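Local structure of purine nucleoside phosphorylase (Thermus thermophilus, 6TK9) at residues A[7-12]-A[47-52]; A[15-20]-A[39-44]; A[160-165]-A[223-228]; A[168-173]-A[261-266]; A[195-200]-A[236-241]. The protein catalyses the reversible phosphorolysis of purine nucleosides, probably with inosine and guanosine among its substrates, to give the free base and a pentose 1-phosphate. All coordinates share one frame; numbering follows the deposited sequence.

Contact 1 of 5, residues A[7-12]-A[47-52]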
# COMPACT_ATOMS: atom_id res chain seq x y z
N GLN A 7 -29.31 9.81 -34.16
CA GLN A 7 -29.70 9.94 -35.59
C GLN A 7 -30.22 11.36 -35.87
O GLN A 7 -29.95 11.86 -36.97
CB GLN A 7 -30.69 8.85 -35.99
CG GLN A 7 -30.09 7.44 -36.08
CD GLN A 7 -28.86 7.31 -36.96
OE1 GLN A 7 -28.80 7.81 -38.08
NE2 GLN A 7 -27.86 6.61 -36.44
N GLU A 8 -30.92 12.01 -34.93
CA GLU A 8 -31.36 13.41 -35.08
C GLU A 8 -30.10 14.24 -35.34
O GLU A 8 -30.12 15.06 -36.28
CB GLU A 8 -32.13 13.95 -33.87
CG GLU A 8 -33.64 13.73 -33.91
CD GLU A 8 -34.50 14.82 -33.26
OE1 GLU A 8 -33.97 15.59 -32.45
OE2 GLU A 8 -35.71 14.89 -33.57
N ALA A 9 -29.05 14.00 -34.56
CA ALA A 9 -27.77 14.75 -34.60
C ALA A 9 -26.98 14.35 -35.85
O ALA A 9 -26.50 15.24 -36.55
CB ALA A 9 -26.97 14.55 -33.34
N VAL A 10 -26.83 13.06 -36.12
CA VAL A 10 -26.12 12.58 -37.34
C VAL A 10 -26.74 13.30 -38.55
O VAL A 10 -25.99 14.00 -39.27
CB VAL A 10 -26.18 11.05 -37.46
CG1 VAL A 10 -25.74 10.57 -38.84
CG2 VAL A 10 -25.35 10.38 -36.38
N ALA A 11 -28.06 13.18 -38.71
CA ALA A 11 -28.87 13.77 -39.81
C ALA A 11 -28.60 15.28 -39.93
O ALA A 11 -28.46 15.76 -41.07
CB ALA A 11 -30.34 13.49 -39.59
N TYR A 12 -28.55 16.03 -38.83
CA TYR A 12 -28.32 17.49 -38.89
C TYR A 12 -26.95 17.77 -39.51
O TYR A 12 -26.86 18.73 -40.30
CB TYR A 12 -28.50 18.17 -37.53
CG TYR A 12 -28.27 19.66 -37.60
CD1 TYR A 12 -29.28 20.53 -37.98
CD2 TYR A 12 -27.03 20.20 -37.31
CE1 TYR A 12 -29.06 21.90 -38.07
CE2 TYR A 12 -26.79 21.56 -37.39
CZ TYR A 12 -27.81 22.42 -37.79
OH TYR A 12 -27.56 23.77 -37.87
N GLY A 47 -23.85 24.20 -30.08
CA GLY A 47 -25.16 24.80 -29.78
C GLY A 47 -26.21 24.57 -30.86
O GLY A 47 -27.39 24.58 -30.53
N GLU A 48 -25.78 24.41 -32.11
CA GLU A 48 -26.67 24.25 -33.29
C GLU A 48 -27.01 22.78 -33.54
O GLU A 48 -27.92 22.54 -34.34
CB GLU A 48 -25.99 24.80 -34.56
CG GLU A 48 -25.88 26.32 -34.61
CD GLU A 48 -25.12 26.87 -35.82
OE1 GLU A 48 -24.95 26.11 -36.83
OE2 GLU A 48 -24.68 28.05 -35.74
N ILE A 49 -26.26 21.83 -32.96
CA ILE A 49 -26.48 20.37 -33.21
C ILE A 49 -27.50 19.86 -32.19
O ILE A 49 -27.32 20.02 -30.98
CB ILE A 49 -25.19 19.53 -33.16
CG1 ILE A 49 -24.08 20.10 -34.05
CG2 ILE A 49 -25.48 18.07 -33.50
CD1 ILE A 49 -22.75 19.40 -33.85
N PRO A 50 -28.59 19.23 -32.64
CA PRO A 50 -29.57 18.65 -31.72
C PRO A 50 -28.94 17.79 -30.62
O PRO A 50 -28.21 16.91 -30.94
CB PRO A 50 -30.44 17.78 -32.65
CG PRO A 50 -30.35 18.44 -34.00
CD PRO A 50 -28.96 19.06 -34.05
N HIS A 51 -29.27 18.08 -29.36
CA HIS A 51 -28.96 17.26 -28.15
C HIS A 51 -27.47 17.36 -27.80
O HIS A 51 -27.02 16.54 -26.99
CB HIS A 51 -29.37 15.80 -28.35
CG HIS A 51 -30.74 15.63 -28.91
ND1 HIS A 51 -31.86 16.09 -28.25
CD2 HIS A 51 -31.17 15.05 -30.06
CE1 HIS A 51 -32.93 15.81 -28.98
NE2 HIS A 51 -32.54 15.17 -30.09
N PHE A 52 -26.74 18.31 -28.39
CA PHE A 52 -25.28 18.48 -28.14
C PHE A 52 -25.12 19.38 -26.93
O PHE A 52 -25.72 20.46 -26.84
CB PHE A 52 -24.54 19.02 -29.36
CG PHE A 52 -23.60 18.06 -30.06
CD1 PHE A 52 -24.09 17.01 -30.83
CD2 PHE A 52 -22.23 18.25 -30.00
CE1 PHE A 52 -23.23 16.16 -31.49
CE2 PHE A 52 -21.37 17.41 -30.69
CZ PHE A 52 -21.87 16.37 -31.44
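E8 and H51 supply the hydrogen bond of this contact, a histidine-carboxylate pair in which H51 NE2 donates to E8 OE1 over 2.8 Å. The bond is bent (N-H...O 136°), in keeping with the oxygen's tilt out of the imidazole plane; the nitrogen meets the carboxylate from above its plane. Next along the helix, A9 CB rests 3.8 Å from I49 CG2 and meets the edge of the F52 ring. One turn on, Y12 packs its CB against P50 CD at 3.6 Å, the two side chains crossing at about a right angle. Its CG lies anti to the backbone N (chi1 180°), and the ring beyond receives E48 O over one face, 3.4 Å from Y12 CE2 and displaced toward the rim. The pairing thus sets E8, A9 and Y12 of helix 4-14 against the loop between strands 39-45 and 63-66, where I49 to F52 form a type II beta turn. F52 N closes that turn on I49 O at 3.2 Å, and I49 CD1 sits 3.8 Å above the centre of the F52 ring. Farther out, F94 and V98 of helix 94-102 pack on A9, while P95 of the same helix touches F52. I44 of strand 39-45 touches both Y12 and I49, and E1, at the chain start, lies against E8 and H51.

Contact 2 of 5, residues A[15-20]-A[39-44]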
# COMPACT_ATOMS: atom_id res chain seq x y z
N SER A 15 -27.00 17.15 -43.09
CA SER A 15 -27.74 18.28 -43.73
C SER A 15 -26.73 19.34 -44.17
O SER A 15 -27.12 20.17 -44.98
CB SER A 15 -28.81 18.90 -42.83
OG SER A 15 -28.32 20.06 -42.14
N LYS A 16 -25.52 19.32 -43.62
CA LYS A 16 -24.46 20.32 -43.94
C LYS A 16 -23.41 19.72 -44.88
O LYS A 16 -22.73 20.51 -45.56
CB LYS A 16 -23.75 20.82 -42.68
CG LYS A 16 -24.66 21.46 -41.64
CD LYS A 16 -25.42 22.67 -42.14
CE LYS A 16 -26.48 23.14 -41.16
NZ LYS A 16 -26.83 24.55 -41.41
N THR A 17 -23.27 18.39 -44.93
CA THR A 17 -22.15 17.74 -45.65
C THR A 17 -22.26 16.22 -45.61
O THR A 17 -22.55 15.68 -44.54
CB THR A 17 -20.80 18.13 -45.04
OG1 THR A 17 -19.80 17.32 -45.67
CG2 THR A 17 -20.73 17.93 -43.54
N ASP A 18 -21.96 15.59 -46.73
CA ASP A 18 -21.91 14.12 -46.91
C ASP A 18 -20.49 13.63 -46.57
O ASP A 18 -20.23 12.43 -46.74
CB ASP A 18 -22.34 13.73 -48.33
CG ASP A 18 -21.48 14.35 -49.43
OD1 ASP A 18 -20.68 15.26 -49.12
OD2 ASP A 18 -21.62 13.93 -50.60
N PHE A 19 -19.58 14.51 -46.12
CA PHE A 19 -18.18 14.12 -45.79
C PHE A 19 -18.18 13.08 -44.67
O PHE A 19 -18.69 13.36 -43.58
CB PHE A 19 -17.33 15.34 -45.40
CG PHE A 19 -15.83 15.10 -45.38
CD1 PHE A 19 -15.10 15.09 -46.56
CD2 PHE A 19 -15.15 14.94 -44.19
CE1 PHE A 19 -13.72 14.91 -46.55
CE2 PHE A 19 -13.77 14.76 -44.18
CZ PHE A 19 -13.06 14.74 -45.35
N VAL A 20 -17.60 11.92 -44.96
CA VAL A 20 -17.44 10.76 -44.04
C VAL A 20 -16.02 10.80 -43.47
O VAL A 20 -15.04 10.64 -44.19
CB VAL A 20 -17.73 9.43 -44.77
CG1 VAL A 20 -17.76 8.25 -43.81
CG2 VAL A 20 -19.01 9.47 -45.58
N GLU A 39 -8.17 21.48 -43.21
CA GLU A 39 -8.86 21.86 -44.46
C GLU A 39 -10.34 21.61 -44.24
O GLU A 39 -10.75 20.46 -44.39
CB GLU A 39 -8.35 21.07 -45.67
CG GLU A 39 -8.85 21.59 -47.01
CD GLU A 39 -8.65 20.61 -48.15
OE1 GLU A 39 -7.93 19.60 -47.97
OE2 GLU A 39 -9.22 20.85 -49.22
N LYS A 40 -11.07 22.65 -43.85
CA LYS A 40 -12.48 22.59 -43.40
C LYS A 40 -13.36 22.22 -44.60
O LYS A 40 -13.15 22.80 -45.66
CB LYS A 40 -12.88 23.94 -42.78
CG LYS A 40 -12.94 23.99 -41.25
CD LYS A 40 -11.61 23.87 -40.55
CE LYS A 40 -11.09 25.16 -39.93
NZ LYS A 40 -9.69 25.42 -40.34
N VAL A 41 -14.30 21.29 -44.42
CA VAL A 41 -15.48 21.11 -45.33
C VAL A 41 -16.75 21.53 -44.56
O VAL A 41 -17.66 22.10 -45.18
CB VAL A 41 -15.54 19.68 -45.90
CG1 VAL A 41 -15.54 18.62 -44.81
CG2 VAL A 41 -16.72 19.48 -46.83
N ALA A 42 -16.78 21.34 -43.23
CA ALA A 42 -17.86 21.84 -42.34
C ALA A 42 -17.26 22.31 -41.01
O ALA A 42 -16.22 21.76 -40.60
CB ALA A 42 -18.88 20.77 -42.08
N GLU A 43 -17.91 23.28 -40.38
CA GLU A 43 -17.56 23.85 -39.05
C GLU A 43 -18.88 24.23 -38.35
O GLU A 43 -19.39 25.34 -38.61
CB GLU A 43 -16.59 25.03 -39.20
CG GLU A 43 -16.30 25.77 -37.89
CD GLU A 43 -15.05 26.64 -37.86
OE1 GLU A 43 -14.40 26.78 -38.91
OE2 GLU A 43 -14.71 27.19 -36.78
N ILE A 44 -19.41 23.33 -37.52
CA ILE A 44 -20.71 23.48 -36.80
C ILE A 44 -20.47 23.67 -35.31
O ILE A 44 -20.02 22.75 -34.63
CB ILE A 44 -21.60 22.26 -37.06
CG1 ILE A 44 -21.54 21.81 -38.53
CG2 ILE A 44 -23.02 22.55 -36.60
CD1 ILE A 44 -21.86 20.35 -38.72
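The ring of F19 takes V41 CG1 over one face, a CH-pi contact with the methyl 3.9 Å from the ring centroid and 24° off the normal. The methyl is displaced toward the rim on the CB side, which brings V41 CG1 within 3.6 Å of F19 CG. V41 holds CG1 between its backbone N and carbonyl carbon (chi1 56°), while its other methyl, CG2, approaches T17 OG1 at 3.9 Å. T17 in turn sets CG2 3.7 Å from A42 CB. Its hydroxyl oxygen accepts from F19 N at 2.9 Å, an ST turn that shapes the loop leading from helix 4-14 to strand 23-27. An alanine in place of T17 would probably leave F19 N without this acceptor and open a gap beside A42 CB. At the far end K16 CG lies 4.2 Å from I44 CD1. The strand side is itself irregular: V41 and A42 both face L66 of strand 63-66, forming a classic beta bulge, and L66 also touches the side chain of T17. No hydrogen bond crosses between 15-20 and 39-44, which implies that loop and strand are held by methyl and ring surfaces, with the polar bond of T17 spent on ordering its own segment.

Contact 3 of 5, residues A[160-165]-A[223-228]; sequences DPELIE and GARVLG
D160 N donates to V226 O at 3.1 Å, with an N-H...O angle of 154°, tying the N-cap of helix 161-173 to strand 225-235 in the central sheet of the phosphorylase fold. The D160 side chain caps the helix: OD1 accepts from L163 N at 2.9 Å through its anti lone pair and, weakly, from E162 N. Its other oxygen, OD2, forms a long salt bridge to R225 NE at 3.8 Å, the carboxylate and guanidinium planes being 77° apart. An alanine here would probably leave L163 N without its cap and R225 without this carboxylate. R225 bends at chi3 (84°), a torsion that ends on CZ; L163 CD2 lies over one face of the guanidinium, 3.6 Å from R225 NH2. T106 accepts a weak hydrogen bond from R225 NH1, and its side chain also touches L163. Deeper in, L227 CD1 lies 4.0 Å from L163 CB and 3.8 Å from L163 O.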
# COMPACT_ATOMS: atom_id res chain seq x y z
N ASP A 160 -6.39 0.83 -27.29
CA ASP A 160 -6.03 -0.12 -28.37
C ASP A 160 -4.54 -0.42 -28.29
O ASP A 160 -3.73 0.51 -28.27
CB ASP A 160 -6.35 0.38 -29.78
CG ASP A 160 -6.12 -0.69 -30.85
OD1 ASP A 160 -5.00 -0.71 -31.41
OD2 ASP A 160 -7.06 -1.50 -31.10
N PRO A 161 -4.17 -1.72 -28.21
CA PRO A 161 -2.76 -2.14 -28.17
C PRO A 161 -1.98 -1.86 -29.47
O PRO A 161 -0.80 -1.59 -29.35
CB PRO A 161 -2.84 -3.66 -27.93
CG PRO A 161 -4.21 -3.87 -27.38
CD PRO A 161 -5.08 -2.87 -28.10
N GLU A 162 -2.61 -1.92 -30.65
CA GLU A 162 -1.91 -1.62 -31.94
C GLU A 162 -1.59 -0.11 -31.97
O GLU A 162 -0.48 0.27 -32.43
CB GLU A 162 -2.72 -2.04 -33.17
CG GLU A 162 -2.56 -3.50 -33.60
CD GLU A 162 -3.00 -3.79 -35.04
OE1 GLU A 162 -4.23 -3.89 -35.30
OE2 GLU A 162 -2.11 -3.91 -35.93
N LEU A 163 -2.50 0.73 -31.49
CA LEU A 163 -2.31 2.20 -31.51
C LEU A 163 -1.24 2.59 -30.49
O LEU A 163 -0.57 3.61 -30.71
CB LEU A 163 -3.65 2.88 -31.24
CG LEU A 163 -4.71 2.63 -32.31
CD1 LEU A 163 -5.90 3.55 -32.14
CD2 LEU A 163 -4.14 2.79 -33.72
N ILE A 164 -1.06 1.80 -29.42
CA ILE A 164 -0.02 2.06 -28.38
C ILE A 164 1.35 1.82 -29.02
O ILE A 164 2.28 2.63 -28.79
CB ILE A 164 -0.28 1.23 -27.10
CG1 ILE A 164 -1.30 1.94 -26.20
CG2 ILE A 164 1.01 0.92 -26.34
CD1 ILE A 164 -2.09 1.01 -25.31
N GLU A 165 1.47 0.72 -29.77
CA GLU A 165 2.75 0.37 -30.44
C GLU A 165 3.05 1.49 -31.45
O GLU A 165 4.22 1.95 -31.50
CB GLU A 165 2.70 -1.02 -31.08
CG GLU A 165 2.61 -2.16 -30.07
CD GLU A 165 3.91 -2.75 -29.52
OE1 GLU A 165 4.79 -1.98 -29.05
OE2 GLU A 165 4.03 -4.00 -29.55
N GLY A 223 -17.40 -0.28 -29.81
CA GLY A 223 -16.41 -1.12 -30.51
C GLY A 223 -15.39 -0.29 -31.26
O GLY A 223 -14.64 -0.86 -32.07
N ALA A 224 -15.35 1.02 -31.03
CA ALA A 224 -14.35 1.96 -31.59
C ALA A 224 -12.96 1.60 -31.05
O ALA A 224 -12.89 1.00 -29.97
CB ALA A 224 -14.73 3.38 -31.22
N ARG A 225 -11.90 1.93 -31.79
CA ARG A 225 -10.51 1.89 -31.28
C ARG A 225 -10.20 3.28 -30.72
O ARG A 225 -10.74 4.25 -31.25
CB ARG A 225 -9.52 1.52 -32.38
CG ARG A 225 -9.86 0.24 -33.13
CD ARG A 225 -9.24 0.29 -34.52
NE ARG A 225 -7.85 -0.13 -34.51
CZ ARG A 225 -6.86 0.41 -35.22
NH1 ARG A 225 -7.05 1.47 -35.99
NH2 ARG A 225 -5.65 -0.11 -35.12
N VAL A 226 -9.41 3.35 -29.64
CA VAL A 226 -9.19 4.58 -28.82
C VAL A 226 -7.69 4.71 -28.56
O VAL A 226 -7.05 3.70 -28.24
CB VAL A 226 -9.98 4.55 -27.49
CG1 VAL A 226 -9.73 5.77 -26.61
CG2 VAL A 226 -11.47 4.36 -27.69
N LEU A 227 -7.16 5.92 -28.70
CA LEU A 227 -5.78 6.30 -28.29
C LEU A 227 -5.92 7.56 -27.43
O LEU A 227 -6.64 8.48 -27.87
CB LEU A 227 -4.94 6.54 -29.55
CG LEU A 227 -3.44 6.75 -29.32
CD1 LEU A 227 -2.70 6.72 -30.64
CD2 LEU A 227 -3.17 8.05 -28.61
N GLY A 228 -5.29 7.57 -26.26
CA GLY A 228 -5.38 8.66 -25.27
C GLY A 228 -4.04 9.35 -25.12
O GLY A 228 -3.03 8.65 -24.91

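Contact 4 of 5, residues A[168-173]-A[261-266]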
# COMPACT_ATOMS: atom_id res chain seq x y z
N ARG A 168 4.32 4.60 -29.91
CA ARG A 168 5.74 4.39 -29.50
C ARG A 168 6.67 4.56 -30.71
O ARG A 168 7.68 5.28 -30.58
CB ARG A 168 5.93 3.02 -28.84
CG ARG A 168 5.45 2.98 -27.40
CD ARG A 168 5.11 1.57 -26.99
NE ARG A 168 4.81 1.54 -25.57
CZ ARG A 168 4.38 0.47 -24.91
NH1 ARG A 168 4.21 -0.67 -25.56
NH2 ARG A 168 4.12 0.55 -23.62
N LYS A 169 6.32 3.93 -31.84
CA LYS A 169 7.10 4.00 -33.10
C LYS A 169 7.24 5.48 -33.52
O LYS A 169 8.38 5.93 -33.81
CB LYS A 169 6.41 3.14 -34.16
CG LYS A 169 7.29 2.76 -35.35
CD LYS A 169 6.83 1.51 -36.06
CE LYS A 169 7.55 1.28 -37.37
NZ LYS A 169 7.33 2.42 -38.30
N VAL A 170 6.15 6.24 -33.48
CA VAL A 170 6.17 7.63 -34.00
C VAL A 170 7.01 8.50 -33.06
O VAL A 170 7.65 9.42 -33.57
CB VAL A 170 4.75 8.19 -34.21
CG1 VAL A 170 4.76 9.68 -34.56
CG2 VAL A 170 3.99 7.39 -35.26
N ALA A 171 7.02 8.23 -31.76
CA ALA A 171 7.82 9.02 -30.79
C ALA A 171 9.32 8.81 -31.08
O ALA A 171 10.05 9.83 -31.21
CB ALA A 171 7.49 8.63 -29.37
N ARG A 172 9.74 7.55 -31.19
CA ARG A 172 11.14 7.18 -31.58
C ARG A 172 11.52 7.95 -32.84
O ARG A 172 12.46 8.75 -32.75
CB ARG A 172 11.24 5.65 -31.69
CG ARG A 172 11.25 4.98 -30.33
CD ARG A 172 10.81 3.54 -30.16
NE ARG A 172 10.44 2.72 -31.31
CZ ARG A 172 9.48 1.78 -31.28
NH1 ARG A 172 8.80 1.55 -30.16
NH2 ARG A 172 9.20 1.08 -32.36
N ARG A 173 10.78 7.76 -33.94
CA ARG A 173 10.96 8.46 -35.24
C ARG A 173 11.22 9.96 -35.01
O ARG A 173 12.21 10.48 -35.57
CB ARG A 173 9.75 8.18 -36.14
CG ARG A 173 9.96 8.38 -37.64
CD ARG A 173 9.37 9.67 -38.20
NE ARG A 173 10.38 10.72 -38.42
CZ ARG A 173 10.12 12.01 -38.67
NH1 ARG A 173 8.88 12.47 -38.74
NH2 ARG A 173 11.13 12.86 -38.85
N ARG A 261 1.34 18.90 -31.83
CA ARG A 261 0.68 18.84 -33.17
C ARG A 261 1.54 18.00 -34.12
O ARG A 261 0.96 17.19 -34.89
CB ARG A 261 0.50 20.23 -33.77
CG ARG A 261 -0.56 21.05 -33.06
CD ARG A 261 -0.50 22.50 -33.48
NE ARG A 261 -0.82 23.26 -32.30
CZ ARG A 261 -0.17 24.33 -31.88
NH1 ARG A 261 0.83 24.83 -32.59
NH2 ARG A 261 -0.55 24.92 -30.76
N ARG A 262 2.87 18.16 -34.02
CA ARG A 262 3.83 17.36 -34.83
C ARG A 262 3.66 15.88 -34.51
O ARG A 262 3.82 15.04 -35.43
CB ARG A 262 5.27 17.81 -34.60
CG ARG A 262 6.25 17.26 -35.62
CD ARG A 262 7.70 17.47 -35.24
NE ARG A 262 8.52 16.52 -35.98
CZ ARG A 262 9.70 16.04 -35.57
NH1 ARG A 262 10.22 16.40 -34.41
NH2 ARG A 262 10.34 15.17 -36.34
N TYR A 263 3.32 15.55 -33.25
CA TYR A 263 3.19 14.15 -32.77
C TYR A 263 1.84 13.62 -33.28
O TYR A 263 1.82 12.54 -33.90
CB TYR A 263 3.43 14.05 -31.26
CG TYR A 263 3.32 12.65 -30.71
CD1 TYR A 263 4.21 11.66 -31.09
CD2 TYR A 263 2.31 12.30 -29.84
CE1 TYR A 263 4.09 10.35 -30.64
CE2 TYR A 263 2.19 11.01 -29.34
CZ TYR A 263 3.08 10.03 -29.74
OH TYR A 263 2.93 8.75 -29.27
N VAL A 264 0.76 14.38 -33.08
CA VAL A 264 -0.61 13.91 -33.46
C VAL A 264 -0.60 13.64 -34.96
O VAL A 264 -1.09 12.56 -35.38
CB VAL A 264 -1.70 14.93 -33.08
CG1 VAL A 264 -3.05 14.52 -33.64
CG2 VAL A 264 -1.80 15.12 -31.57
N ARG A 265 -0.03 14.57 -35.73
CA ARG A 265 0.12 14.48 -37.21
C ARG A 265 0.90 13.20 -37.55
O ARG A 265 0.42 12.44 -38.42
CB ARG A 265 0.83 15.71 -37.79
CG ARG A 265 -0.04 16.96 -37.89
CD ARG A 265 0.84 18.15 -38.21
NE ARG A 265 0.06 19.37 -38.41
CZ ARG A 265 -0.67 19.63 -39.48
NH1 ARG A 265 -0.75 18.77 -40.48
NH2 ARG A 265 -1.33 20.78 -39.56
N GLY A 266 2.04 12.97 -36.88
CA GLY A 266 2.86 11.75 -37.04
C GLY A 266 2.01 10.49 -36.97
O GLY A 266 2.11 9.65 -37.89
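Two helices that flank the sheet, 161-173 and 257-270, meet here at a signed crossing angle of 129°, their short segments 9.8 Å apart at the closest approach of the axes. Where V170 faces G266, the backbones come near enough that a CB on G266 would clash with V170 CG1, so glycine permits the close approach; the methyl V170 CG1 lies 3.7 Å from G266 CA. Y263 fills the next position along the interface. Its CG stands anti to the backbone N (chi1 -179°), and the ring it carries reaches V170 CG1 with CD1 at 4.0 Å. Beside this, Y263 CE1 touches A171 CB at 4.0 Å, and A171 N lies at the edge of the ring, in its plane. The phenol oxygen is hydrogen-bonded to A167 O, one residue before the segment, which anchors the ring at its far end, and L178 packs on both A171 and Y263. The outer surface of helix 161-173 turns to a second subunit, where R172 forms a salt bridge to D175 of that neighbouring chain. At the exposed margin of the helix pair two like charges approach with their guanidinium planes 73° apart, R173 NH2 standing 3.5 Å from R262 NH2 and in the plane of the R262 group.

Contact 5 of 5, residues A[195-200]-A[236-241]; sequences AELRLL and AVPERE
L197 and P238 mark the nearest approach of the two backbones, their CA atoms 6.4 Å apart where a turn of helix 194-202 meets the loop that follows strand 225-235. The loop reverses through a type I beta turn from V237 to R240, closed by a weak bond from R240 N to V237 O at 3.3 Å. L197 and P238 carry most of the contact. In L197, CG stands anti to the carbonyl carbon (chi1 -71°), and the two methyls beyond it meet A236, CD2 lying 3.8 Å from A236 CB and CD1 3.9 Å from the same methyl. The base of the side chain meets the proline instead, L197 CB lying 4.0 Å from P238 CD. P238 CG continues across the helix surface to R198, 4.0 Å from R198 N and 4.2 Å from R198 CB. No hydrogen bond joins the two segments directly; R194, one residue before 195-200, donates to P238 O and R240 O, and E239 forms a salt bridge with R201 just beyond it. Next to these residues, I208 of strand 207-209 touches both L197 and A236. A third subunit packs its F156 on L197, while E239 and R240 exchange hydrogen bonds with R240 and E239 of a fourth, so the helix and loop touch strand 207-209 in their own chain and are each met by a neighbouring chain.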
# COMPACT_ATOMS: atom_id res chain seq x y z
N ALA A 195 -3.42 15.17 -0.11
CA ALA A 195 -3.75 13.80 0.33
C ALA A 195 -4.48 13.05 -0.79
O ALA A 195 -4.20 11.84 -0.96
CB ALA A 195 -4.57 13.85 1.58
N GLU A 196 -5.35 13.74 -1.54
CA GLU A 196 -6.03 13.14 -2.71
C GLU A 196 -4.99 12.82 -3.79
O GLU A 196 -5.08 11.72 -4.37
CB GLU A 196 -7.12 14.07 -3.25
CG GLU A 196 -8.40 14.03 -2.46
CD GLU A 196 -9.33 15.21 -2.70
OE1 GLU A 196 -8.82 16.26 -3.18
OE2 GLU A 196 -10.57 15.08 -2.44
N LEU A 197 -4.02 13.70 -4.05
CA LEU A 197 -2.99 13.39 -5.08
C LEU A 197 -2.22 12.14 -4.63
O LEU A 197 -2.03 11.22 -5.48
CB LEU A 197 -2.03 14.57 -5.28
CG LEU A 197 -2.58 15.80 -5.99
CD1 LEU A 197 -1.50 16.88 -6.04
CD2 LEU A 197 -3.08 15.48 -7.40
N ARG A 198 -1.82 12.10 -3.36
CA ARG A 198 -1.06 10.97 -2.79
C ARG A 198 -1.90 9.72 -2.94
O ARG A 198 -1.37 8.71 -3.43
CB ARG A 198 -0.68 11.19 -1.32
CG ARG A 198 0.44 10.26 -0.86
CD ARG A 198 0.85 10.46 0.58
NE ARG A 198 1.55 9.28 1.11
CZ ARG A 198 1.42 8.78 2.33
NH1 ARG A 198 0.58 9.32 3.20
NH2 ARG A 198 2.12 7.71 2.68
N LEU A 199 -3.18 9.81 -2.58
CA LEU A 199 -4.14 8.68 -2.63
C LEU A 199 -4.16 8.12 -4.07
O LEU A 199 -4.03 6.88 -4.22
CB LEU A 199 -5.49 9.19 -2.12
CG LEU A 199 -6.75 8.43 -2.54
CD1 LEU A 199 -7.89 8.77 -1.59
CD2 LEU A 199 -7.15 8.75 -3.96
N LEU A 200 -4.20 8.98 -5.10
CA LEU A 200 -4.37 8.52 -6.52
C LEU A 200 -3.05 7.95 -7.06
O LEU A 200 -3.11 7.00 -7.85
CB LEU A 200 -4.86 9.66 -7.41
CG LEU A 200 -6.27 10.17 -7.12
CD1 LEU A 200 -6.50 11.50 -7.81
CD2 LEU A 200 -7.28 9.13 -7.54
N ALA A 236 1.74 17.41 -10.57
CA ALA A 236 0.85 17.25 -9.40
C ALA A 236 1.50 16.26 -8.44
O ALA A 236 1.14 15.05 -8.45
CB ALA A 236 -0.52 16.81 -9.86
N VAL A 237 2.47 16.74 -7.67
CA VAL A 237 3.17 15.90 -6.66
C VAL A 237 3.11 16.62 -5.31
O VAL A 237 3.66 17.70 -5.13
CB VAL A 237 4.59 15.49 -7.13
CG1 VAL A 237 5.01 16.21 -8.40
CG2 VAL A 237 5.64 15.60 -6.03
N PRO A 238 2.41 16.03 -4.33
CA PRO A 238 2.07 16.75 -3.09
C PRO A 238 3.21 16.98 -2.08
O PRO A 238 2.96 17.59 -1.07
CB PRO A 238 1.03 15.81 -2.44
CG PRO A 238 1.39 14.42 -2.95
CD PRO A 238 1.88 14.65 -4.37
N GLU A 239 4.42 16.50 -2.34
CA GLU A 239 5.57 16.79 -1.44
C GLU A 239 6.49 17.80 -2.14
O GLU A 239 7.71 17.71 -1.95
CB GLU A 239 6.19 15.48 -0.93
CG GLU A 239 6.16 14.31 -1.89
CD GLU A 239 4.97 13.35 -1.87
OE1 GLU A 239 4.84 12.54 -0.92
OE2 GLU A 239 4.21 13.39 -2.84
N ARG A 240 5.87 18.73 -2.88
CA ARG A 240 6.45 19.91 -3.60
C ARG A 240 5.46 21.07 -3.40
O ARG A 240 4.25 20.78 -3.50
CB ARG A 240 6.62 19.55 -5.08
CG ARG A 240 8.05 19.23 -5.50
CD ARG A 240 8.26 17.99 -6.36
NE ARG A 240 8.13 18.19 -7.80
CZ ARG A 240 8.54 17.34 -8.74
NH1 ARG A 240 9.11 16.18 -8.43
NH2 ARG A 240 8.37 17.64 -10.02
N GLU A 241 5.89 22.30 -3.11
CA GLU A 241 4.94 23.44 -2.90
C GLU A 241 4.25 23.79 -4.23
O GLU A 241 4.78 23.40 -5.29
CB GLU A 241 5.62 24.69 -2.29
CG GLU A 241 6.71 25.32 -3.15
CD GLU A 241 6.70 26.84 -3.21
OE1 GLU A 241 5.61 27.43 -3.39
OE2 GLU A 241 7.80 27.44 -3.08

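How the contacts relate
Contacts 1 and 2 form one patch, about 13 Å between centres, on the side of the chain opposite contact 5; the two touch through an isoleucine of strand 39-45, and contact 2 is nested within the loop that contact 1 closes. Contacts 3 and 4 share helix 161-173, one fixing its start to a strand by polar bonds, the other packing its last turns on a helix. Contact 3 lies nearest the chain's centre, yet is only partly buried, whereas contact 5, the farthest out, is buried with other subunits around it. Contacts 1 and 3 have hydrogen bonds across their segments; contacts 2, 4 and 5 rely on apolar packing.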